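Local coordinates for protein Non-reducing end beta-L-arabinofuranosidase (Bacteroides thetaiotaomicron, PDB 5MQO) that is a glycoside hydrolase of family GH127 from a gut bacterium that probably acts as an aceric acidase on plant pectin, at residues N322-W327 with A402-L407; T493-K498 with R524-F529; F428-L433 with W445-T450; A644-A649 with D673-P678. All coordinates share one frame; numbering follows the deposited sequence.

Interaction 1. Residues N322-W327 with A402-L407; sequences NLTSIW and AKYAEL
The indole of Trp327 reaches across between the two helix segments and meets Tyr404, Leu407 and Lys403. The segment axes come no closer than 13.7 Å and their directions differ by 48°, so a side chain as long and flat as tryptophan suits the span. The tight part is an edge-to-face (T-shaped) pair: the edge of Tyr404 points at one indole face, with CE1 3.4 Å above the plane, and the centroids of the phenol and the five-membered ring are 4.7 Å apart. With CG of Trp327 anti to the backbone N (chi1 174°), the ring system starts out toward the 402-407 helix. Leu407 meets it tip to tip, its CD1 lying 3.3 Å from CZ2 of Trp327, near the indole plane. A branched aliphatic group closes this buried edge without asking for a polar partner. The indole N-H does need one, and NE1 is hydrogen-bonded to Asn392 OD1.

Toward solvent the contact thins out. The partly exposed, extended Lys403 crosses obliquely, on the same side of the indole as Tyr404, bringing NZ to 3.3 Å from Trp327 CZ3; looser still, Thr324 CG2 merely approaches Tyr404 OH at 4.0 Å. The threonine hydroxyl is occupied by Met320 O in its own helix. Helix 382-399 packs against Tyr404 and Leu407, helix 297-314 receives Leu323 and Ile326, and strand 529-535 touches Ala402 and Ala405.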
loop_
_atom_site.group_PDB
_atom_site.type_symbol
_atom_site.label_atom_id
_atom_site.label_comp_id
_atom_site.label_asym_id
_atom_site.label_seq_id
_atom_site.Cartn_x
_atom_site.Cartn_y
_atom_site.Cartn_z
ATOM N N ASN A 322 17.259 -13.613 0.030
ATOM C CA ASN A 322 16.860 -12.881 -1.152
ATOM C C ASN A 322 15.934 -11.757 -0.784
ATOM O O ASN A 322 16.153 -10.629 -1.197
ATOM C CB ASN A 322 16.197 -13.795 -2.180
ATOM C CG ASN A 322 17.137 -14.886 -2.670
ATOM O OD1 ASN A 322 16.973 -16.044 -2.321
ATOM N ND2 ASN A 322 18.138 -14.512 -3.470
ATOM N N LEU A 323 14.921 -12.037 0.017
ATOM C CA LEU A 323 13.881 -11.030 0.280
ATOM C C LEU A 323 14.435 -9.845 1.027
ATOM O O LEU A 323 14.028 -8.718 0.736
ATOM C CB LEU A 323 12.677 -11.609 1.014
ATOM C CG LEU A 323 11.798 -12.590 0.218
ATOM C CD1 LEU A 323 10.765 -13.243 1.144
ATOM C CD2 LEU A 323 11.128 -11.927 -0.983
ATOM N N THR A 324 15.391 -10.065 1.940
ATOM C CA THR A 324 16.003 -8.926 2.683
ATOM C C THR A 324 16.983 -8.063 1.873
ATOM O O THR A 324 16.998 -6.895 2.090
ATOM C CB THR A 324 16.595 -9.313 4.069
ATOM O OG1 THR A 324 17.556 -10.350 3.937
ATOM C CG2 THR A 324 15.543 -9.842 4.946
ATOM N N SER A 325 17.750 -8.569 0.924
ATOM C CA SER A 325 18.524 -7.622 0.085
ATOM C C SER A 325 17.664 -6.943 -0.988
ATOM O O SER A 325 17.973 -5.834 -1.402
ATOM C CB SER A 325 19.849 -8.188 -0.498
ATOM O OG SER A 325 19.648 -9.483 -0.982
ATOM N N ILE A 326 16.597 -7.602 -1.428
ATOM C CA ILE A 326 15.656 -6.993 -2.381
ATOM C C ILE A 326 14.891 -5.857 -1.667
ATOM O O ILE A 326 14.710 -4.773 -2.231
ATOM C CB ILE A 326 14.680 -8.044 -2.991
ATOM C CG1 ILE A 326 15.455 -9.039 -3.819
ATOM C CG2 ILE A 326 13.649 -7.403 -3.920
ATOM C CD1 ILE A 326 14.619 -10.192 -4.336
ATOM N N TRP A 327 14.437 -6.112 -0.441
ATOM C CA TRP A 327 13.696 -5.100 0.304
ATOM C C TRP A 327 14.636 -3.930 0.471
ATOM O O TRP A 327 14.307 -2.812 0.126
ATOM C CB TRP A 327 13.205 -5.622 1.665
ATOM C CG TRP A 327 12.563 -4.571 2.504
ATOM C CD1 TRP A 327 11.264 -4.181 2.472
ATOM C CD2 TRP A 327 13.201 -3.771 3.501
ATOM N NE1 TRP A 327 11.046 -3.163 3.384
ATOM C CE2 TRP A 327 12.228 -2.896 4.027
ATOM C CE3 TRP A 327 14.510 -3.701 4.003
ATOM C CZ2 TRP A 327 12.528 -1.956 5.051
ATOM C CZ3 TRP A 327 14.809 -2.759 5.020
ATOM C CH2 TRP A 327 13.820 -1.906 5.525
ATOM N N ALA A 402 9.179 -3.678 13.332
ATOM C CA ALA A 402 8.360 -2.490 13.072
ATOM C C ALA A 402 8.746 -1.707 11.792
ATOM O O ALA A 402 7.926 -0.935 11.260
ATOM C CB ALA A 402 8.410 -1.568 14.271
ATOM N N LYS A 403 9.978 -1.882 11.310
ATOM C CA LYS A 403 10.427 -1.144 10.138
ATOM C C LYS A 403 9.621 -1.510 8.883
ATOM O O LYS A 403 9.472 -0.687 7.989
ATOM C CB LYS A 403 11.927 -1.336 9.910
ATOM C CG LYS A 403 12.308 -2.653 9.257
ATOM C CD LYS A 403 13.800 -2.887 9.318
ATOM C CE LYS A 403 14.213 -4.080 8.473
ATOM N NZ LYS A 403 15.625 -3.921 8.034
ATOM N N TYR A 404 9.109 -2.734 8.820
ATOM C CA TYR A 404 8.219 -3.116 7.736
ATOM C C TYR A 404 6.848 -2.466 7.894
ATOM O O TYR A 404 6.229 -2.092 6.904
ATOM C CB TYR A 404 8.096 -4.641 7.641
ATOM C CG TYR A 404 9.405 -5.338 7.319
ATOM C CD1 TYR A 404 10.054 -5.120 6.087
ATOM C CD2 TYR A 404 10.008 -6.192 8.238
ATOM C CE1 TYR A 404 11.247 -5.750 5.790
ATOM C CE2 TYR A 404 11.200 -6.808 7.950
ATOM C CZ TYR A 404 11.808 -6.589 6.727
ATOM O OH TYR A 404 12.991 -7.209 6.441
ATOM N N ALA A 405 6.382 -2.309 9.130
ATOM C CA ALA A 405 5.150 -1.550 9.381
ATOM C C ALA A 405 5.188 -0.072 8.917
ATOM O O ALA A 405 4.159 0.452 8.453
ATOM C CB ALA A 405 4.746 -1.637 10.849
ATOM N N GLU A 406 6.343 0.578 9.044
ATOM C CA GLU A 406 6.540 1.947 8.556
ATOM C C GLU A 406 6.215 2.074 7.064
ATOM O O GLU A 406 5.485 2.987 6.637
ATOM C CB GLU A 406 7.993 2.376 8.802
ATOM C CG GLU A 406 8.324 3.841 8.547
ATOM C CD GLU A 406 7.511 4.815 9.369
ATOM O OE1 GLU A 406 7.264 4.556 10.566
ATOM O OE2 GLU A 406 7.109 5.857 8.817
ATOM N N LEU A 407 6.719 1.123 6.286
ATOM C CA LEU A 407 6.490 1.085 4.841
ATOM C C LEU A 407 5.064 0.815 4.442
ATOM O O LEU A 407 4.582 1.390 3.454
ATOM C CB LEU A 407 7.458 0.093 4.181
ATOM C CG LEU A 407 8.779 0.889 4.078
ATOM C CD1 LEU A 407 9.972 0.067 4.425
ATOM C CD2 LEU A 407 8.931 1.514 2.701
#

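Interaction 2. Residues T493-K498 with R524-F529; sequences TNWKDK and RKAGAF
Trp495 presents one indole face to Phe529 and has the other covered by the lysine that follows it in sequence: CE of Lys496 sits 3.3 Å above that opposite face. The contact joins two turns of the GH127 middle domain, one the connection of the β-hairpin formed by strands 489-494 and 500-506, the other the loop that leads into strand 529-535. It thus brings the end of a strand of one sheet to the start of a strand of another.

The two side chains slide past each other in opposite directions, their ring planes at 34°, neither stacked nor edge-to-face. Trp495 CH2 is 3.5 Å from Phe529 CB, so the start of the phenylalanine side chain bears much of the touch. Ala526 adds its methyl, with CB 3.6 Å from Trp495 CZ3, and a small side chain suits a place so close to the indole rim. Leu501 packs on both aromatic residues, and Trp567 meets the Phe529 ring as well.

Further out the contact is solvent-exposed. Beyond the inverse gamma turn centred on Asp497, Lys498 bends at chi2 (-107°) and brings its CD and CE against the backbone of the opposing loop: its CD lies 3.3 Å from the carbonyl O of Lys525, whereas its NZ is 3.9 Å from that same oxygen.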
loop_
_atom_site.group_PDB
_atom_site.type_symbol
_atom_site.label_atom_id
_atom_site.label_comp_id
_atom_site.label_asym_id
_atom_site.label_seq_id
_atom_site.Cartn_x
_atom_site.Cartn_y
_atom_site.Cartn_z
ATOM N N THR A 493 -11.490 -8.503 19.299
ATOM C CA THR A 493 -11.022 -9.852 19.008
ATOM C C THR A 493 -11.427 -10.771 20.147
ATOM O O THR A 493 -11.929 -10.321 21.175
ATOM C CB THR A 493 -9.488 -9.920 18.860
ATOM O OG1 THR A 493 -9.112 -11.230 18.422
ATOM C CG2 THR A 493 -8.742 -9.626 20.190
ATOM N N ASN A 494 -11.203 -12.063 19.941
ATOM C CA ASN A 494 -11.231 -13.054 21.007
ATOM C C ASN A 494 -9.778 -13.323 21.323
ATOM O O ASN A 494 -9.000 -13.542 20.405
ATOM C CB ASN A 494 -11.935 -14.343 20.553
ATOM C CG ASN A 494 -12.447 -15.169 21.723
ATOM O OD1 ASN A 494 -11.667 -15.701 22.524
ATOM N ND2 ASN A 494 -13.766 -15.270 21.836
ATOM N N TRP A 495 -9.407 -13.294 22.604
ATOM C CA TRP A 495 -8.000 -13.437 22.981
ATOM C C TRP A 495 -7.660 -14.833 23.527
ATOM O O TRP A 495 -7.723 -15.079 24.721
ATOM C CB TRP A 495 -7.535 -12.306 23.915
ATOM C CG TRP A 495 -6.039 -12.215 23.899
ATOM C CD1 TRP A 495 -5.214 -11.840 22.830
ATOM C CD2 TRP A 495 -5.177 -12.579 24.960
ATOM N NE1 TRP A 495 -3.891 -11.939 23.200
ATOM C CE2 TRP A 495 -3.835 -12.392 24.499
ATOM C CE3 TRP A 495 -5.397 -13.046 26.267
ATOM C CZ2 TRP A 495 -2.721 -12.651 25.317
ATOM C CZ3 TRP A 495 -4.292 -13.310 27.085
ATOM C CH2 TRP A 495 -2.969 -13.108 26.608
ATOM N N LYS A 496 -7.265 -15.722 22.607
ATOM C CA LYS A 496 -6.985 -17.138 22.877
ATOM C C LYS A 496 -8.283 -17.823 23.277
ATOM O O LYS A 496 -9.365 -17.294 23.001
ATOM C CB LYS A 496 -5.881 -17.303 23.931
ATOM C CG LYS A 496 -4.716 -16.332 23.753
ATOM C CD LYS A 496 -3.368 -16.951 24.104
ATOM C CE LYS A 496 -2.355 -15.918 24.561
ATOM N NZ LYS A 496 -1.075 -16.549 24.970
ATOM N N ASP A 497 -8.195 -18.998 23.897
ATOM C CA ASP A 497 -9.366 -19.643 24.511
ATOM C C ASP A 497 -9.667 -18.966 25.875
ATOM O O ASP A 497 -9.483 -19.583 26.928
ATOM C CB ASP A 497 -9.112 -21.172 24.648
ATOM C CG ASP A 497 -10.399 -21.995 24.904
ATOM O OD1 ASP A 497 -11.493 -21.412 25.082
ATOM O OD2 ASP A 497 -10.308 -23.247 24.924
ATOM N N LYS A 498 -10.113 -17.700 25.837
ATOM C CA LYS A 498 -10.357 -16.884 27.055
ATOM C C LYS A 498 -11.628 -16.027 27.019
ATOM O O LYS A 498 -12.268 -15.861 28.042
ATOM C CB LYS A 498 -9.182 -15.946 27.352
ATOM C CG LYS A 498 -7.800 -16.597 27.515
ATOM C CD LYS A 498 -7.319 -16.623 28.969
ATOM C CE LYS A 498 -5.842 -17.006 29.100
ATOM N NZ LYS A 498 -5.642 -18.444 29.430
ATOM N N ARG A 524 -11.608 -12.163 32.001
ATOM C CA ARG A 524 -11.134 -12.215 33.401
ATOM C C ARG A 524 -9.948 -13.152 33.626
ATOM O O ARG A 524 -9.135 -12.898 34.507
ATOM C CB ARG A 524 -12.276 -12.555 34.383
ATOM C CG ARG A 524 -13.207 -11.381 34.715
ATOM C CD ARG A 524 -14.392 -11.791 35.606
ATOM N NE ARG A 524 -15.465 -10.780 35.629
ATOM C CZ ARG A 524 -16.700 -10.955 36.120
ATOM N NH1 ARG A 524 -17.074 -12.113 36.659
ATOM N NH2 ARG A 524 -17.578 -9.951 36.068
ATOM N N LYS A 525 -9.842 -14.210 32.825
ATOM C CA LYS A 525 -8.771 -15.201 32.981
ATOM C C LYS A 525 -7.521 -14.960 32.118
ATOM O O LYS A 525 -6.638 -15.821 32.081
ATOM C CB LYS A 525 -9.325 -16.611 32.717
ATOM C CG LYS A 525 -10.371 -17.082 33.728
ATOM C CD LYS A 525 -9.797 -17.341 35.123
ATOM C CE LYS A 525 -10.817 -18.029 36.024
ATOM N NZ LYS A 525 -10.191 -18.563 37.260
ATOM N N ALA A 526 -7.432 -13.814 31.432
ATOM C CA ALA A 526 -6.189 -13.425 30.733
ATOM C C ALA A 526 -5.189 -13.055 31.798
ATOM O O ALA A 526 -5.578 -12.569 32.862
ATOM C CB ALA A 526 -6.419 -12.254 29.789
ATOM N N GLY A 527 -3.912 -13.304 31.539
ATOM C CA GLY A 527 -2.889 -13.087 32.562
ATOM C C GLY A 527 -2.459 -11.644 32.535
ATOM O O GLY A 527 -3.279 -10.726 32.421
ATOM N N ALA A 528 -1.155 -11.448 32.666
ATOM C CA ALA A 528 -0.508 -10.271 32.093
ATOM C C ALA A 528 -0.376 -10.567 30.603
ATOM O O ALA A 528 -0.228 -11.721 30.201
ATOM C CB ALA A 528 0.863 -10.030 32.706
ATOM N N PHE A 529 -0.488 -9.518 29.799
ATOM C CA PHE A 529 -0.187 -9.570 28.370
ATOM C C PHE A 529 0.121 -8.149 27.931
ATOM O O PHE A 529 -0.274 -7.190 28.620
ATOM C CB PHE A 529 -1.354 -10.169 27.573
ATOM C CG PHE A 529 -2.607 -9.345 27.607
ATOM C CD1 PHE A 529 -3.502 -9.463 28.656
ATOM C CD2 PHE A 529 -2.896 -8.455 26.594
ATOM C CE1 PHE A 529 -4.664 -8.694 28.696
ATOM C CE2 PHE A 529 -4.050 -7.678 26.626
ATOM C CZ PHE A 529 -4.943 -7.801 27.674
#

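Interaction 3. Residues F428-L433 with W445-T450; sequences FYTNPL and WPKERT
Phe428 and Arg449 make the CH-π part of this contact. Arg449 CG stands 3.5 Å from the centroid of the phenylalanine ring and only 6° off its normal, while farther along the chain the guanidinium turns one face to Phe428 CE2, with the two planes 49° apart. Arginine suits the place because its methylene part covers a ring while its end finds oxygen: NH2 bonds to Ser418 O and NH1 to Trp682 O. The peptide between Lys447 and Glu448 lies at the ring's edge, near its plane. An alanine at Phe428 would probably leave Arg449 CG without a face to rest on and open a gap beside that peptide.

The purely aromatic part is edge-to-face: Tyr429 directs its edge at the face of Trp445, with CE2 3.3 Å from NE1. The tyrosine hydroxyl is hydrogen-bonded to Gln365.

Polar bonds converge on Lys447, whose NZ donates to Thr430 OG1 at 3.2 Å and to Trp445 O at 3.0 Å, the latter carbonyl receiving it from above its plane. Tyr345 OH is a further partner, so this ammonium is gripped by three oxygens. CD of Lys447 also lies 4.2 Å from Pro432 CG.

Both segments lack regular structure; they are irregular loops flanking the short strand 434-435, between helices 402-416 and 458-466 of a catalytic domain in the six-hairpin clan.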
loop_
_atom_site.group_PDB
_atom_site.type_symbol
_atom_site.label_atom_id
_atom_site.label_comp_id
_atom_site.label_asym_id
_atom_site.label_seq_id
_atom_site.Cartn_x
_atom_site.Cartn_y
_atom_site.Cartn_z
ATOM N N PHE A 428 -6.281 7.566 -10.523
ATOM C CA PHE A 428 -5.023 7.653 -11.250
ATOM C C PHE A 428 -4.522 6.267 -11.595
ATOM O O PHE A 428 -4.535 5.384 -10.735
ATOM C CB PHE A 428 -3.896 8.288 -10.382
ATOM C CG PHE A 428 -3.829 9.785 -10.414
ATOM C CD1 PHE A 428 -3.954 10.496 -11.611
ATOM C CD2 PHE A 428 -3.581 10.479 -9.247
ATOM C CE1 PHE A 428 -3.870 11.868 -11.623
ATOM C CE2 PHE A 428 -3.514 11.850 -9.253
ATOM C CZ PHE A 428 -3.654 12.548 -10.440
ATOM N N TYR A 429 -3.989 6.133 -12.806
ATOM C CA TYR A 429 -3.062 5.050 -13.135
ATOM C C TYR A 429 -1.620 5.399 -12.660
ATOM O O TYR A 429 -1.097 4.732 -11.760
ATOM C CB TYR A 429 -3.092 4.780 -14.632
ATOM C CG TYR A 429 -2.396 3.505 -15.089
ATOM C CD1 TYR A 429 -2.955 2.232 -14.839
ATOM C CD2 TYR A 429 -1.214 3.562 -15.820
ATOM C CE1 TYR A 429 -2.331 1.067 -15.294
ATOM C CE2 TYR A 429 -0.586 2.409 -16.273
ATOM C CZ TYR A 429 -1.145 1.169 -16.017
ATOM O OH TYR A 429 -0.509 0.047 -16.466
ATOM N N THR A 430 -0.989 6.438 -13.245
ATOM C CA THR A 430 0.307 6.951 -12.766
ATOM C C THR A 430 0.176 7.883 -11.527
ATOM O O THR A 430 -0.822 8.590 -11.364
ATOM C CB THR A 430 1.052 7.744 -13.863
ATOM O OG1 THR A 430 0.177 8.725 -14.433
ATOM C CG2 THR A 430 1.543 6.839 -14.930
ATOM N N ASN A 431 1.224 7.893 -10.702
ATOM C CA ASN A 431 1.359 8.774 -9.554
ATOM C C ASN A 431 2.669 9.578 -9.628
ATOM O O ASN A 431 3.611 9.317 -8.868
ATOM C CB ASN A 431 1.335 7.961 -8.277
ATOM C CG ASN A 431 -0.023 7.436 -7.981
ATOM O OD1 ASN A 431 -0.863 8.131 -7.408
ATOM N ND2 ASN A 431 -0.264 6.220 -8.382
ATOM N N PRO A 432 2.714 10.589 -10.508
ATOM C CA PRO A 432 3.925 11.378 -10.638
ATOM C C PRO A 432 4.222 12.218 -9.396
ATOM O O PRO A 432 3.325 12.474 -8.602
ATOM C CB PRO A 432 3.615 12.287 -11.848
ATOM C CG PRO A 432 2.155 12.480 -11.811
ATOM C CD PRO A 432 1.569 11.243 -11.172
ATOM N N LEU A 433 5.475 12.649 -9.264
ATOM C CA LEU A 433 5.864 13.598 -8.221
ATOM C C LEU A 433 6.059 15.020 -8.713
ATOM O O LEU A 433 6.602 15.841 -7.986
ATOM C CB LEU A 433 7.140 13.109 -7.560
ATOM C CG LEU A 433 6.933 12.047 -6.468
ATOM C CD1 LEU A 433 6.729 10.644 -7.082
ATOM C CD2 LEU A 433 8.111 12.121 -5.474
ATOM N N TRP A 445 -1.032 7.848 -20.256
ATOM C CA TRP A 445 -1.940 7.815 -19.093
ATOM C C TRP A 445 -2.307 9.219 -18.624
ATOM O O TRP A 445 -1.445 10.096 -18.537
ATOM C CB TRP A 445 -1.431 6.920 -17.921
ATOM C CG TRP A 445 -0.889 5.643 -18.418
ATOM C CD1 TRP A 445 0.394 5.192 -18.292
ATOM C CD2 TRP A 445 -1.580 4.682 -19.219
ATOM N NE1 TRP A 445 0.540 3.980 -18.935
ATOM C CE2 TRP A 445 -0.655 3.645 -19.518
ATOM C CE3 TRP A 445 -2.895 4.588 -19.716
ATOM C CZ2 TRP A 445 -1.003 2.522 -20.294
ATOM C CZ3 TRP A 445 -3.246 3.466 -20.494
ATOM C CH2 TRP A 445 -2.299 2.451 -20.773
ATOM N N PRO A 446 -3.608 9.437 -18.335
ATOM C CA PRO A 446 -4.041 10.775 -17.922
ATOM C C PRO A 446 -3.361 11.259 -16.634
ATOM O O PRO A 446 -2.928 10.450 -15.797
ATOM C CB PRO A 446 -5.557 10.611 -17.730
ATOM C CG PRO A 446 -5.762 9.152 -17.478
ATOM C CD PRO A 446 -4.715 8.455 -18.290
ATOM N N LYS A 447 -3.254 12.576 -16.510
ATOM C CA LYS A 447 -2.627 13.191 -15.352
ATOM C C LYS A 447 -3.617 13.995 -14.522
ATOM O O LYS A 447 -3.232 14.739 -13.625
ATOM C CB LYS A 447 -1.426 14.021 -15.808
ATOM C CG LYS A 447 -0.332 13.208 -16.506
ATOM C CD LYS A 447 0.342 12.217 -15.562
ATOM C CE LYS A 447 1.513 11.474 -16.195
ATOM N NZ LYS A 447 1.146 10.277 -17.006
ATOM N N GLU A 448 -4.896 13.804 -14.805
ATOM C CA GLU A 448 -5.968 14.151 -13.898
ATOM C C GLU A 448 -6.713 12.864 -13.648
ATOM O O GLU A 448 -6.811 12.029 -14.550
ATOM C CB GLU A 448 -6.872 15.167 -14.552
ATOM C CG GLU A 448 -6.167 16.492 -14.806
ATOM C CD GLU A 448 -7.120 17.579 -15.292
ATOM O OE1 GLU A 448 -6.854 18.167 -16.373
ATOM O OE2 GLU A 448 -8.139 17.839 -14.592
ATOM N N ARG A 449 -7.224 12.667 -12.435
ATOM C CA ARG A 449 -7.972 11.431 -12.133
ATOM C C ARG A 449 -9.211 11.346 -13.000
ATOM O O ARG A 449 -9.836 12.356 -13.299
ATOM C CB ARG A 449 -8.342 11.321 -10.650
ATOM C CG ARG A 449 -7.146 11.049 -9.766
ATOM C CD ARG A 449 -7.510 10.711 -8.334
ATOM N NE ARG A 449 -6.367 10.996 -7.474
ATOM C CZ ARG A 449 -6.005 12.210 -7.047
ATOM N NH1 ARG A 449 -6.714 13.296 -7.365
ATOM N NH2 ARG A 449 -4.910 12.347 -6.302
ATOM N N THR A 450 -9.545 10.135 -13.412
ATOM C CA THR A 450 -10.671 9.901 -14.311
ATOM C C THR A 450 -11.585 8.808 -13.761
ATOM O O THR A 450 -11.127 7.899 -13.047
ATOM C CB THR A 450 -10.195 9.563 -15.747
ATOM O OG1 THR A 450 -11.317 9.598 -16.631
ATOM C CG2 THR A 450 -9.545 8.195 -15.843
#

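Interaction 4. Residues A644-A649 with D673-P678; sequences ALEGKA and DIRLIP
The flat ends of Glu646 and Arg675 lie side by side and point the same way, carboxylate and guanidinium planes turned 70° from each other. The charged atoms do not meet: the nearest touch is Glu646 OE2 to Arg675 CD at 4.2 Å, and Arg675 NE has a weak, long ion pair with Asp612. Short of the guanidinium, Arg675 CD lies 3.6 Å from Ala644 CB.

The backbones form an antiparallel β pair within the GH127 C-terminal domain, strands 640-651 and 670-678. Leu645 with Leu676 and Gly647 with Ile674 are the hydrogen-bonded pairs, each bonded both ways, as in Leu676 N to Leu645 O at 2.8 Å and Ile674 N to Gly647 O at 3.0 Å. Glycine tolerates the almost fully extended backbone at position 647.

Leu645, Ile674 and Leu676 point to the buried face, where apolar side chains belong, and both leucines reach Val599. Ile674 CG2 packs 3.8 Å from Ala649 CB. An alanine at Ile674 would probably open a gap beside the Ala649 methyl, which CD1 also touches. The opposite face is more exposed and carries charge: Lys648 NZ forms a salt bridge with Asp673 OD1, although the placing of that oxygen is doubtful.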
loop_
_atom_site.group_PDB
_atom_site.type_symbol
_atom_site.label_atom_id
_atom_site.label_comp_id
_atom_site.label_asym_id
_atom_site.label_seq_id
_atom_site.Cartn_x
_atom_site.Cartn_y
_atom_site.Cartn_z
ATOM N N ALA A 644 -3.301 21.748 6.006
ATOM C CA ALA A 644 -2.319 22.413 5.140
ATOM C C ALA A 644 -1.198 23.024 6.001
ATOM O O ALA A 644 -1.307 23.082 7.211
ATOM C CB ALA A 644 -2.983 23.470 4.254
ATOM N N LEU A 645 -0.105 23.421 5.368
ATOM C CA LEU A 645 1.001 24.048 6.069
ATOM C C LEU A 645 1.223 25.369 5.354
ATOM O O LEU A 645 1.326 25.393 4.129
ATOM C CB LEU A 645 2.254 23.156 6.034
ATOM C CG LEU A 645 2.091 21.715 6.571
ATOM C CD1 LEU A 645 3.194 20.766 6.066
ATOM C CD2 LEU A 645 2.009 21.714 8.087
ATOM N N GLU A 646 1.214 26.468 6.106
ATOM C CA GLU A 646 1.313 27.815 5.544
ATOM C C GLU A 646 2.614 28.429 5.990
ATOM O O GLU A 646 3.029 28.248 7.148
ATOM C CB GLU A 646 0.168 28.685 6.025
ATOM C CG GLU A 646 -1.179 28.346 5.404
ATOM C CD GLU A 646 -2.347 29.131 5.991
ATOM O OE1 GLU A 646 -2.143 30.043 6.851
ATOM O OE2 GLU A 646 -3.480 28.812 5.569
ATOM N N GLY A 647 3.256 29.148 5.075
ATOM C CA GLY A 647 4.518 29.801 5.368
ATOM C C GLY A 647 5.008 30.694 4.246
ATOM O O GLY A 647 4.347 30.834 3.189
ATOM N N LYS A 648 6.178 31.286 4.489
ATOM C CA LYS A 648 6.771 32.254 3.590
ATOM C C LYS A 648 8.003 31.642 2.930
ATOM O O LYS A 648 9.064 31.441 3.571
ATOM C CB LYS A 648 7.129 33.528 4.348
ATOM C CG LYS A 648 7.637 34.649 3.433
ATOM C CD LYS A 648 7.136 36.032 3.868
ATOM C CE LYS A 648 5.686 36.216 3.436
ATOM N NZ LYS A 648 4.941 37.254 4.171
ATOM N N ALA A 649 7.833 31.325 1.646
ATOM C CA ALA A 649 8.881 30.752 0.809
ATOM C C ALA A 649 9.705 31.886 0.215
ATOM O O ALA A 649 9.270 33.021 0.236
ATOM C CB ALA A 649 8.239 29.936 -0.292
ATOM N N ASP A 673 3.946 33.961 -0.042
ATOM C CA ASP A 673 3.126 33.091 0.784
ATOM C C ASP A 673 2.820 31.863 -0.081
ATOM O O ASP A 673 2.384 31.999 -1.247
ATOM C CB ASP A 673 1.802 33.775 1.253
ATOM C CG ASP A 673 2.016 34.948 2.269
ATOM O OD1 ASP A 673 3.169 35.313 2.579
ATOM O OD2 ASP A 673 1.006 35.525 2.748
ATOM N N ILE A 674 3.090 30.681 0.488
ATOM C CA ILE A 674 2.701 29.403 -0.098
ATOM C C ILE A 674 1.885 28.636 0.921
ATOM O O ILE A 674 1.933 28.898 2.124
ATOM C CB ILE A 674 3.912 28.546 -0.536
ATOM C CG1 ILE A 674 4.820 28.168 0.650
ATOM C CG2 ILE A 674 4.741 29.283 -1.581
ATOM C CD1 ILE A 674 5.761 27.026 0.336
ATOM N N ARG A 675 1.149 27.668 0.415
ATOM C CA ARG A 675 0.483 26.700 1.246
ATOM C C ARG A 675 0.763 25.299 0.680
ATOM O O ARG A 675 0.572 25.055 -0.522
ATOM C CB ARG A 675 -0.990 27.046 1.275
ATOM C CG ARG A 675 -1.869 25.933 1.753
ATOM C CD ARG A 675 -3.237 26.421 2.146
ATOM N NE ARG A 675 -4.034 26.924 1.031
ATOM C CZ ARG A 675 -5.364 27.014 1.051
ATOM N NH1 ARG A 675 -6.075 26.607 2.112
ATOM N NH2 ARG A 675 -6.000 27.499 -0.009
ATOM N N LEU A 676 1.247 24.399 1.537
ATOM C CA LEU A 676 1.446 22.983 1.169
ATOM C C LEU A 676 0.241 22.152 1.573
ATOM O O LEU A 676 -0.348 22.399 2.621
ATOM C CB LEU A 676 2.701 22.438 1.833
ATOM C CG LEU A 676 3.982 23.235 1.536
ATOM C CD1 LEU A 676 5.224 22.556 2.113
ATOM C CD2 LEU A 676 4.170 23.431 0.043
ATOM N N ILE A 677 -0.148 21.195 0.730
ATOM C CA ILE A 677 -1.203 20.223 1.082
ATOM C C ILE A 677 -0.650 18.810 0.964
ATOM O O ILE A 677 0.409 18.607 0.351
ATOM C CB ILE A 677 -2.488 20.349 0.211
ATOM C CG1 ILE A 677 -2.225 19.976 -1.252
ATOM C CG2 ILE A 677 -3.083 21.749 0.305
ATOM C CD1 ILE A 677 -3.485 19.612 -2.006
ATOM N N PRO A 678 -1.351 17.827 1.539
ATOM C CA PRO A 678 -0.846 16.465 1.450
ATOM C C PRO A 678 -0.847 15.972 0.019
ATOM O O PRO A 678 -1.765 16.292 -0.742
ATOM C CB PRO A 678 -1.851 15.663 2.282
ATOM C CG PRO A 678 -2.426 16.666 3.218
ATOM C CD PRO A 678 -2.567 17.873 2.350
#

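From the N terminus, interaction 1 comes first, closing a loop of 74 residues between its two segments and joining helices 317-333 and 402-416. Interaction 3 follows, bridging only 11 residues between two loops of the same GH127 catalytic range, on the other side of the chain's centre. Interaction 2 then spans 25 residues of the middle domain, and interaction 4 pairs strands of the C-terminal domain across 23. The four stand in series; none nests within or crosses another, and none touches another. Interactions 3 and 4 approach most nearly, about 8 Å between nearest atoms, whereas the centres of interactions 2 and 4 are about 48 Å apart.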